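PDB 5I0F: glycoside hydrolase family 31 from Trueperella pyogenes, which degrades cycloalternan, a cyclic glucose oligosaccharide, through a covalent glycosyl-enzyme intermediate, consistent with a retaining mechanism. Local coordinates for residues 688-693 and 722-727; 696-701 and 705-710. All coordinates share one frame; numbering follows the deposited sequence.

Contact 1: residues 688-693 and 722-727; sequences TTWTTY and IIPVYR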
ATOM      1  N   THR A 688     -16.907  -0.641  29.295  1.00 29.55           N
ATOM      2  CA  THR A 688     -18.323  -0.300  29.545  1.00 30.06           C
ATOM      3  C   THR A 688     -18.583   1.208  29.491  1.00 29.69           C
ATOM      4  O   THR A 688     -19.733   1.621  29.335  1.00 29.43           O
ATOM      5  CB  THR A 688     -18.783  -0.803  30.917  1.00 31.60           C
ATOM      6  OG1 THR A 688     -17.937  -0.230  31.920  1.00 32.42           O
ATOM      7  CG2 THR A 688     -18.691  -2.326  30.987  1.00 32.06           C
ATOM      8  N   THR A 689     -17.533   2.025  29.662  1.00 29.62           N
ATOM      9  CA  THR A 689     -17.609   3.464  29.392  1.00 29.55           C
ATOM     10  C   THR A 689     -16.438   3.876  28.500  1.00 28.22           C
ATOM     11  O   THR A 689     -15.469   3.137  28.364  1.00 27.60           O
ATOM     12  CB  THR A 689     -17.629   4.331  30.681  1.00 31.01           C
ATOM     13  OG1 THR A 689     -16.325   4.365  31.263  1.00 31.52           O
ATOM     14  CG2 THR A 689     -18.625   3.803  31.715  1.00 32.36           C
ATOM     15  N   TRP A 690     -16.542   5.056  27.899  1.00 27.13           N
ATOM     16  CA  TRP A 690     -15.517   5.561  26.991  1.00 26.10           C
ATOM     17  C   TRP A 690     -15.508   7.077  27.075  1.00 26.62           C
ATOM     18  O   TRP A 690     -16.568   7.705  27.111  1.00 27.20           O
ATOM     19  CB  TRP A 690     -15.818   5.122  25.548  1.00 25.24           C
ATOM     20  CG  TRP A 690     -14.604   5.055  24.607  1.00 23.78           C
ATOM     21  CD1 TRP A 690     -14.370   5.839  23.519  1.00 23.52           C
ATOM     22  CD2 TRP A 690     -13.505   4.156  24.694  1.00 23.45           C
ATOM     23  NE1 TRP A 690     -13.203   5.472  22.903  1.00 22.88           N
ATOM     24  CE2 TRP A 690     -12.643   4.445  23.612  1.00 23.16           C
ATOM     25  CE3 TRP A 690     -13.165   3.118  25.569  1.00 24.01           C
ATOM     26  CZ2 TRP A 690     -11.456   3.737  23.387  1.00 23.04           C
ATOM     27  CZ3 TRP A 690     -11.981   2.403  25.345  1.00 24.16           C
ATOM     28  CH2 TRP A 690     -11.139   2.722  24.263  1.00 23.38           C
ATOM     29  N   THR A 691     -14.311   7.651  27.077  1.00 26.57           N
ATOM     30  CA  THR A 691     -14.129   9.074  27.224  1.00 27.17           C
ATOM     31  C   THR A 691     -13.689   9.736  25.919  1.00 26.46           C
ATOM     32  O   THR A 691     -12.798   9.242  25.243  1.00 25.70           O
ATOM     33  CB  THR A 691     -13.139   9.338  28.376  1.00 28.14           C
ATOM     34  OG1 THR A 691     -13.754   8.897  29.604  1.00 29.26           O
ATOM     35  CG2 THR A 691     -12.817  10.799  28.482  1.00 28.86           C
ATOM     36  N   THR A 692     -14.315  10.865  25.600  1.00 26.69           N
ATOM     37  CA  THR A 692     -14.039  11.633  24.397  1.00 26.87           C
ATOM     38  C   THR A 692     -13.680  13.076  24.776  1.00 27.28           C
ATOM     39  O   THR A 692     -14.339  13.669  25.632  1.00 27.14           O
ATOM     40  CB  THR A 692     -15.309  11.586  23.513  1.00 27.11           C
ATOM     41  OG1 THR A 692     -15.570  10.223  23.177  1.00 26.70           O
ATOM     42  CG2 THR A 692     -15.162  12.382  22.241  1.00 27.37           C
ATOM     43  N   TYR A 693     -12.632  13.632  24.158  1.00 26.99           N
ATOM     44  CA  TYR A 693     -12.378  15.072  24.273  1.00 27.77           C
ATOM     45  C   TYR A 693     -13.247  15.824  23.274  1.00 27.99           C
ATOM     46  O   TYR A 693     -13.185  15.560  22.059  1.00 27.25           O
ATOM     47  CB  TYR A 693     -10.888  15.451  24.091  1.00 27.87           C
ATOM     48  CG  TYR A 693     -10.698  16.958  24.187  1.00 28.55           C
ATOM     49  CD1 TYR A 693     -10.837  17.621  25.415  1.00 29.67           C
ATOM     50  CD2 TYR A 693     -10.467  17.731  23.045  1.00 28.30           C
ATOM     51  CE1 TYR A 693     -10.725  19.006  25.503  1.00 30.26           C
ATOM     52  CE2 TYR A 693     -10.331  19.105  23.123  1.00 29.37           C
ATOM     53  CZ  TYR A 693     -10.467  19.740  24.352  1.00 30.21           C
ATOM     54  OH  TYR A 693     -10.360  21.098  24.414  1.00 30.62           O
ATOM     55  N   ILE A 722     -23.847   1.155  20.941  1.00 25.80           N
ATOM     56  CA  ILE A 722     -23.331   2.541  20.938  1.00 24.72           C
ATOM     57  C   ILE A 722     -21.873   2.572  20.461  1.00 23.58           C
ATOM     58  O   ILE A 722     -21.073   1.761  20.888  1.00 22.90           O
ATOM     59  CB  ILE A 722     -23.342   3.132  22.372  1.00 25.22           C
ATOM     60  CG1 ILE A 722     -24.760   3.070  22.977  1.00 26.03           C
ATOM     61  CG2 ILE A 722     -22.759   4.543  22.432  1.00 25.10           C
ATOM     62  CD1 ILE A 722     -25.778   3.960  22.304  1.00 26.30           C
ATOM     63  N   ILE A 723     -21.561   3.537  19.603  1.00 22.67           N
ATOM     64  CA  ILE A 723     -20.200   4.028  19.405  1.00 22.44           C
ATOM     65  C   ILE A 723     -20.293   5.538  19.682  1.00 22.75           C
ATOM     66  O   ILE A 723     -21.185   6.180  19.153  1.00 22.71           O
ATOM     67  CB  ILE A 723     -19.615   3.730  18.000  1.00 21.30           C
ATOM     68  CG1 ILE A 723     -18.263   4.455  17.824  1.00 21.20           C
ATOM     69  CG2 ILE A 723     -20.579   4.076  16.868  1.00 21.27           C
ATOM     70  CD1 ILE A 723     -17.578   4.209  16.490  1.00 20.42           C
ATOM     71  N   PRO A 724     -19.385   6.098  20.516  1.00 22.74           N
ATOM     72  CA  PRO A 724     -19.494   7.516  20.825  1.00 23.22           C
ATOM     73  C   PRO A 724     -19.371   8.412  19.587  1.00 22.98           C
ATOM     74  O   PRO A 724     -18.373   8.352  18.846  1.00 22.43           O
ATOM     75  CB  PRO A 724     -18.357   7.756  21.824  1.00 23.28           C
ATOM     76  CG  PRO A 724     -18.139   6.430  22.460  1.00 23.31           C
ATOM     77  CD  PRO A 724     -18.379   5.436  21.363  1.00 22.84           C
ATOM     78  N   VAL A 725     -20.414   9.193  19.357  1.00 22.93           N
ATOM     79  CA  VAL A 725     -20.529  10.058  18.207  1.00 23.12           C
ATOM     80  C   VAL A 725     -21.230  11.308  18.694  1.00 24.56           C
ATOM     81  O   VAL A 725     -22.303  11.202  19.311  1.00 24.89           O
ATOM     82  CB  VAL A 725     -21.359   9.422  17.062  1.00 22.74           C
ATOM     83  CG1 VAL A 725     -21.647  10.446  15.959  1.00 22.81           C
ATOM     84  CG2 VAL A 725     -20.635   8.207  16.471  1.00 22.14           C
ATOM     85  N   TYR A 726     -20.635  12.466  18.414  1.00 24.69           N
ATOM     86  CA  TYR A 726     -21.181  13.757  18.844  1.00 26.23           C
ATOM     87  C   TYR A 726     -21.375  14.652  17.629  1.00 26.76           C
ATOM     88  O   TYR A 726     -20.504  14.711  16.769  1.00 25.16           O
ATOM     89  CB  TYR A 726     -20.237  14.405  19.857  1.00 26.47           C
ATOM     90  CG  TYR A 726     -20.065  13.557  21.102  1.00 26.72           C
ATOM     91  CD1 TYR A 726     -19.112  12.559  21.146  1.00 26.01           C
ATOM     92  CD2 TYR A 726     -20.893  13.736  22.226  1.00 27.62           C
ATOM     93  CE1 TYR A 726     -18.941  11.770  22.278  1.00 26.46           C
ATOM     94  CE2 TYR A 726     -20.740  12.951  23.372  1.00 28.07           C
ATOM     95  CZ  TYR A 726     -19.761  11.972  23.399  1.00 27.11           C
ATOM     96  OH  TYR A 726     -19.574  11.159  24.497  1.00 27.32           O
ATOM     97  N   ARG A 727     -22.537  15.303  17.542  1.00 28.26           N
ATOM     98  CA  ARG A 727     -22.859  16.191  16.434  1.00 30.25           C
ATOM     99  C   ARG A 727     -22.789  17.636  16.889  1.00 31.23           C
ATOM    100  O   ARG A 727     -23.336  17.970  17.947  1.00 30.37           O
ATOM    101  CB  ARG A 727     -24.271  15.910  15.908  1.00 32.53           C
ATOM    102  CG  ARG A 727     -24.695  16.775  14.711  1.00 34.99           C
ATOM    103  CD  ARG A 727     -26.212  16.777  14.512  1.00 38.01           C
ATOM    104  NE  ARG A 727     -26.675  15.422  14.303  1.00 40.44           N
ATOM    105  CZ  ARG A 727     -27.706  14.816  14.897  1.00 42.69           C
ATOM    106  NH1 ARG A 727     -28.518  15.430  15.771  1.00 44.65           N
ATOM    107  NH2 ARG A 727     -27.943  13.540  14.577  1.00 42.92           N
TER
HETATM  108  O   HOH W   1     -17.425   9.336  24.829  1.00 29.62           O

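Contact 2: residues 696-701 and 705-710; sequences EGQWED and GEVSEG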
ATOM      1  N   GLU A 696     -14.126  23.176  21.691  1.00 36.51           N
ATOM      2  CA  GLU A 696     -15.053  24.269  22.029  1.00 39.73           C
ATOM      3  C   GLU A 696     -16.288  24.257  21.124  1.00 39.11           C
ATOM      4  O   GLU A 696     -16.203  23.878  19.955  1.00 38.12           O
ATOM      5  CB  GLU A 696     -14.368  25.641  21.919  1.00 42.84           C
ATOM      6  CG  GLU A 696     -13.232  25.898  22.911  1.00 45.38           C
ATOM      7  CD  GLU A 696     -13.699  26.223  24.325  1.00 48.24           C
ATOM      8  OE1 GLU A 696     -14.602  27.088  24.514  1.00 50.77           O
ATOM      9  OE2 GLU A 696     -13.136  25.619  25.267  1.00 51.17           O
ATOM     10  N   GLY A 697     -17.421  24.668  21.692  1.00 39.13           N
ATOM     11  CA  GLY A 697     -18.720  24.646  21.024  1.00 39.57           C
ATOM     12  C   GLY A 697     -19.642  23.693  21.749  1.00 39.57           C
ATOM     13  O   GLY A 697     -19.216  23.004  22.673  1.00 39.36           O
ATOM     14  N   GLN A 698     -20.900  23.642  21.325  1.00 39.32           N
ATOM     15  CA  GLN A 698     -21.874  22.697  21.888  1.00 40.06           C
ATOM     16  C   GLN A 698     -22.001  21.444  21.011  1.00 36.92           C
ATOM     17  O   GLN A 698     -21.943  21.515  19.784  1.00 35.25           O
ATOM     18  CB  GLN A 698     -23.249  23.355  22.091  1.00 42.59           C
ATOM     19  CG  GLN A 698     -23.418  24.012  23.449  1.00 46.28           C
ATOM     20  CD  GLN A 698     -22.283  24.956  23.762  1.00 49.34           C
ATOM     21  OE1 GLN A 698     -21.883  25.745  22.897  1.00 53.31           O
ATOM     22  NE2 GLN A 698     -21.735  24.880  24.988  1.00 50.67           N
ATOM     23  N   TRP A 699     -22.207  20.312  21.674  1.00 35.77           N
ATOM     24  CA  TRP A 699     -22.217  19.001  21.035  1.00 34.36           C
ATOM     25  C   TRP A 699     -23.425  18.211  21.505  1.00 34.98           C
ATOM     26  O   TRP A 699     -23.783  18.271  22.682  1.00 35.18           O
ATOM     27  CB  TRP A 699     -20.914  18.260  21.366  1.00 33.02           C
ATOM     28  CG  TRP A 699     -19.708  18.917  20.781  1.00 32.32           C
ATOM     29  CD1 TRP A 699     -18.919  19.858  21.377  1.00 32.62           C
ATOM     30  CD2 TRP A 699     -19.147  18.683  19.487  1.00 31.16           C
ATOM     31  NE1 TRP A 699     -17.906  20.234  20.525  1.00 32.43           N
ATOM     32  CE2 TRP A 699     -18.023  19.535  19.358  1.00 31.31           C
ATOM     33  CE3 TRP A 699     -19.491  17.853  18.418  1.00 30.22           C
ATOM     34  CZ2 TRP A 699     -17.219  19.558  18.209  1.00 30.78           C
ATOM     35  CZ3 TRP A 699     -18.703  17.883  17.268  1.00 29.31           C
ATOM     36  CH2 TRP A 699     -17.576  18.731  17.175  1.00 29.92           C
ATOM     37  N   GLU A 700     -24.057  17.498  20.569  1.00 34.51           N
ATOM     38  CA  GLU A 700     -25.244  16.686  20.816  1.00 35.20           C
ATOM     39  C   GLU A 700     -24.865  15.199  20.677  1.00 33.11           C
ATOM     40  O   GLU A 700     -24.234  14.827  19.688  1.00 30.90           O
ATOM     41  CB  GLU A 700     -26.342  17.072  19.797  1.00 37.92           C
ATOM     42  CG  GLU A 700     -27.635  16.246  19.877  1.00 40.88           C
ATOM     43  CD  GLU A 700     -28.824  16.811  19.067  1.00 44.01           C
ATOM     44  OE1 GLU A 700     -28.732  17.927  18.486  1.00 47.99           O
ATOM     45  OE2 GLU A 700     -29.882  16.122  19.023  1.00 44.89           O
ATOM     46  N   ASP A 701     -25.248  14.373  21.655  1.00 32.10           N
ATOM     47  CA  ASP A 701     -25.081  12.917  21.570  1.00 31.42           C
ATOM     48  C   ASP A 701     -25.923  12.393  20.420  1.00 31.06           C
ATOM     49  O   ASP A 701     -27.112  12.702  20.316  1.00 30.90           O
ATOM     50  CB  ASP A 701     -25.477  12.217  22.865  1.00 31.86           C
ATOM     51  CG  ASP A 701     -25.046  10.751  22.900  1.00 31.57           C
ATOM     52  OD1 ASP A 701     -25.789   9.877  22.411  1.00 30.56           O
ATOM     53  OD2 ASP A 701     -23.958  10.465  23.439  1.00 30.88           O
ATOM     54  N   GLY A 705     -29.538  12.421  22.159  1.00 36.00           N
ATOM     55  CA  GLY A 705     -29.840  13.850  22.108  1.00 37.32           C
ATOM     56  C   GLY A 705     -29.233  14.720  23.213  1.00 38.87           C
ATOM     57  O   GLY A 705     -29.357  15.936  23.156  1.00 39.51           O
ATOM     58  N   GLU A 706     -28.541  14.114  24.181  1.00 39.94           N
ATOM     59  CA  GLU A 706     -27.973  14.836  25.320  1.00 41.77           C
ATOM     60  C   GLU A 706     -26.924  15.865  24.875  1.00 41.01           C
ATOM     61  O   GLU A 706     -26.014  15.553  24.088  1.00 37.59           O
ATOM     62  CB  GLU A 706     -27.316  13.847  26.291  1.00 43.61           C
ATOM     63  CG  GLU A 706     -27.036  14.405  27.682  1.00 46.28           C
ATOM     64  CD  GLU A 706     -25.948  13.656  28.435  1.00 48.02           C
ATOM     65  OE1 GLU A 706     -25.386  12.650  27.926  1.00 50.54           O
ATOM     66  OE2 GLU A 706     -25.630  14.095  29.553  1.00 50.53           O
ATOM     67  N   VAL A 707     -27.050  17.085  25.387  1.00 40.86           N
ATOM     68  CA  VAL A 707     -26.165  18.182  25.005  1.00 41.41           C
ATOM     69  C   VAL A 707     -25.001  18.305  25.993  1.00 41.01           C
ATOM     70  O   VAL A 707     -25.199  18.218  27.203  1.00 40.84           O
ATOM     71  CB  VAL A 707     -26.932  19.517  24.898  1.00 43.06           C
ATOM     72  CG1 VAL A 707     -25.986  20.667  24.550  1.00 43.54           C
ATOM     73  CG2 VAL A 707     -28.027  19.400  23.856  1.00 43.03           C
ATOM     74  N   SER A 708     -23.795  18.514  25.467  1.00 39.54           N
ATOM     75  CA  SER A 708     -22.591  18.699  26.285  1.00 39.42           C
ATOM     76  C   SER A 708     -21.881  19.985  25.875  1.00 39.72           C
ATOM     77  O   SER A 708     -21.802  20.304  24.684  1.00 39.62           O
ATOM     78  CB  SER A 708     -21.620  17.529  26.095  1.00 38.43           C
ATOM     79  OG  SER A 708     -22.173  16.293  26.500  1.00 38.66           O
ATOM     80  N   GLU A 709     -21.328  20.692  26.855  1.00 39.79           N
ATOM     81  CA  GLU A 709     -20.458  21.836  26.605  1.00 40.20           C
ATOM     82  C   GLU A 709     -19.068  21.365  26.163  1.00 38.16           C
ATOM     83  O   GLU A 709     -18.496  20.457  26.753  1.00 37.78           O
ATOM     84  CB  GLU A 709     -20.326  22.704  27.866  1.00 43.10           C
ATOM     85  CG  GLU A 709     -19.476  23.960  27.697  1.00 45.25           C
ATOM     86  CD  GLU A 709     -19.500  24.830  28.940  1.00 48.59           C
ATOM     87  OE1 GLU A 709     -18.826  24.466  29.927  1.00 51.03           O
ATOM     88  OE2 GLU A 709     -20.202  25.867  28.940  1.00 50.93           O
ATOM     89  N   GLY A 710     -18.521  22.033  25.155  1.00 36.96           N
ATOM     90  CA  GLY A 710     -17.207  21.706  24.615  1.00 35.47           C
ATOM     91  C   GLY A 710     -16.088  22.282  25.453  1.00 35.56           C
ATOM     92  O   GLY A 710     -16.325  23.080  26.378  1.00 35.10           O
TER
HETATM   93  O   HOH W   2     -31.615  17.107  21.556  1.00 50.36           O
HETATM   94  O   HOH W   3     -23.503  11.894  25.704  1.00 35.22           O

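Contact 1: residues 688-693 and 722-727
Trp690 and Thr692 meet Pro724 and Tyr726 in a side-chain packing between strand 689-694 and the start of strand 725-728 with the loop residue before it, a water bridging the two, in the C-terminal part of the chain. Alternate residues of strand 689-694 turn inward here, while Thr691, between them, turns its CB away and bonds to Thr715 of the partner strand 712-717. The apolar end of the contact is Trp690 CD1 against Pro724 CG, 4.0 Å apart, the two side chains crossing at about a right angle. Proline suits this place because its rigid apolar ring offers carbon to the indole without bringing a polar group to be satisfied. Asn680 accepts a weak hydrogen bond from the indole NE1 and also bonds to Thr692 OG1. Strand 725-728 belongs to a six-stranded antiparallel sheet, and the two-stranded sheet 689-694/712-717 packs against it through side chains, a layered all-beta arrangement that follows the catalytic barrel in family 31. Thr692 and Tyr726 each combine an apolar surface for packing with a hydroxyl for the water. Threonine uses both its branches: CG2, anti to the backbone N, touches Tyr726 CE1 at 3.8 Å, whereas OG1 reaches the water at 2.6 Å. That water donates to Trp690 O (2.9 Å) and lies in the plane of the Tyr726 ring, 2.8 Å from OH.

Contact 2: residues 696-701 and 705-710
Trp699 and Ser708 form the central hydrogen-bonded pair of this antiparallel contact: Ser708 N gives a nearly straight bond to Trp699 O (2.8 Å, 167° at the hydrogen), and Trp699 N returns one to Ser708 O at 3.0 Å. Toward the turn, Asp701 N donates to Glu706 O at 2.8 Å, tilted from the carbonyl plane, and Gly705 N donates to Asp701 O from above the carbonyl plane. Beyond the other end, Gly710 N makes only a weak, bent bond to Gly697 O. Two CA-H...O contacts, Val707 CA to Trp699 O and Glu700 CA to Glu706 O, supplement the backbone bonds.

The carboxylate of Asp701 serves the turn and the neighbouring sheet at once. OD1 accepts from the backbone N of Trp703 and Ser704, OD2 makes a salt bridge with Arg716, and a water 2.7 Å from OD2 also donates to Glu706 OE1. Strands 698-701 and 707-709 are a beta hairpin at the margin of a six-stranded antiparallel sheet, 707-709 being its outermost strand within the chain. Gly705 has positive phi, a conformation that glycine adopts readily.

On the face bearing Trp699 and Ser708, the indole edge meets Gly710, with CD1 4.1 Å from CA, and its NE1 bonds to Pro695 O. Gly710 fits because a CB would run into Gly697 O. The other face carries Gln698, Glu700, Val707 and Glu709. A bend at chi2 (52°) brings Gln698 NE2 to 3.6 Å from Glu709 CG, the two side chains lying alongside one another. Glu700, extended beyond CG, lays its CG 3.7 Å from Gly705 O.

The centres of contacts 1 and 2 lie about 12 Å apart, both within the family 31 C-terminal domain range. In chain order, strand 689-694 of contact 1 comes first, then both arms of the contact 2 hairpin, and finally strand 725-728 returns to complete contact 1. Strands 725-728 and 698-701 are neighbours in the six-stranded sheet, so the hairpin extends the sheet that contact 1 packs upon. Trp699 CE3 lies 3.6 Å from Arg727 C at this junction, and a long, weak ion pair joins Arg727 to Glu700. Contact 2 joins two successive strands, contact 1 two that are distant in sequence; the contact centres lie about 31 Å (contact 1) and 38 Å (contact 2) from the centre of the chain.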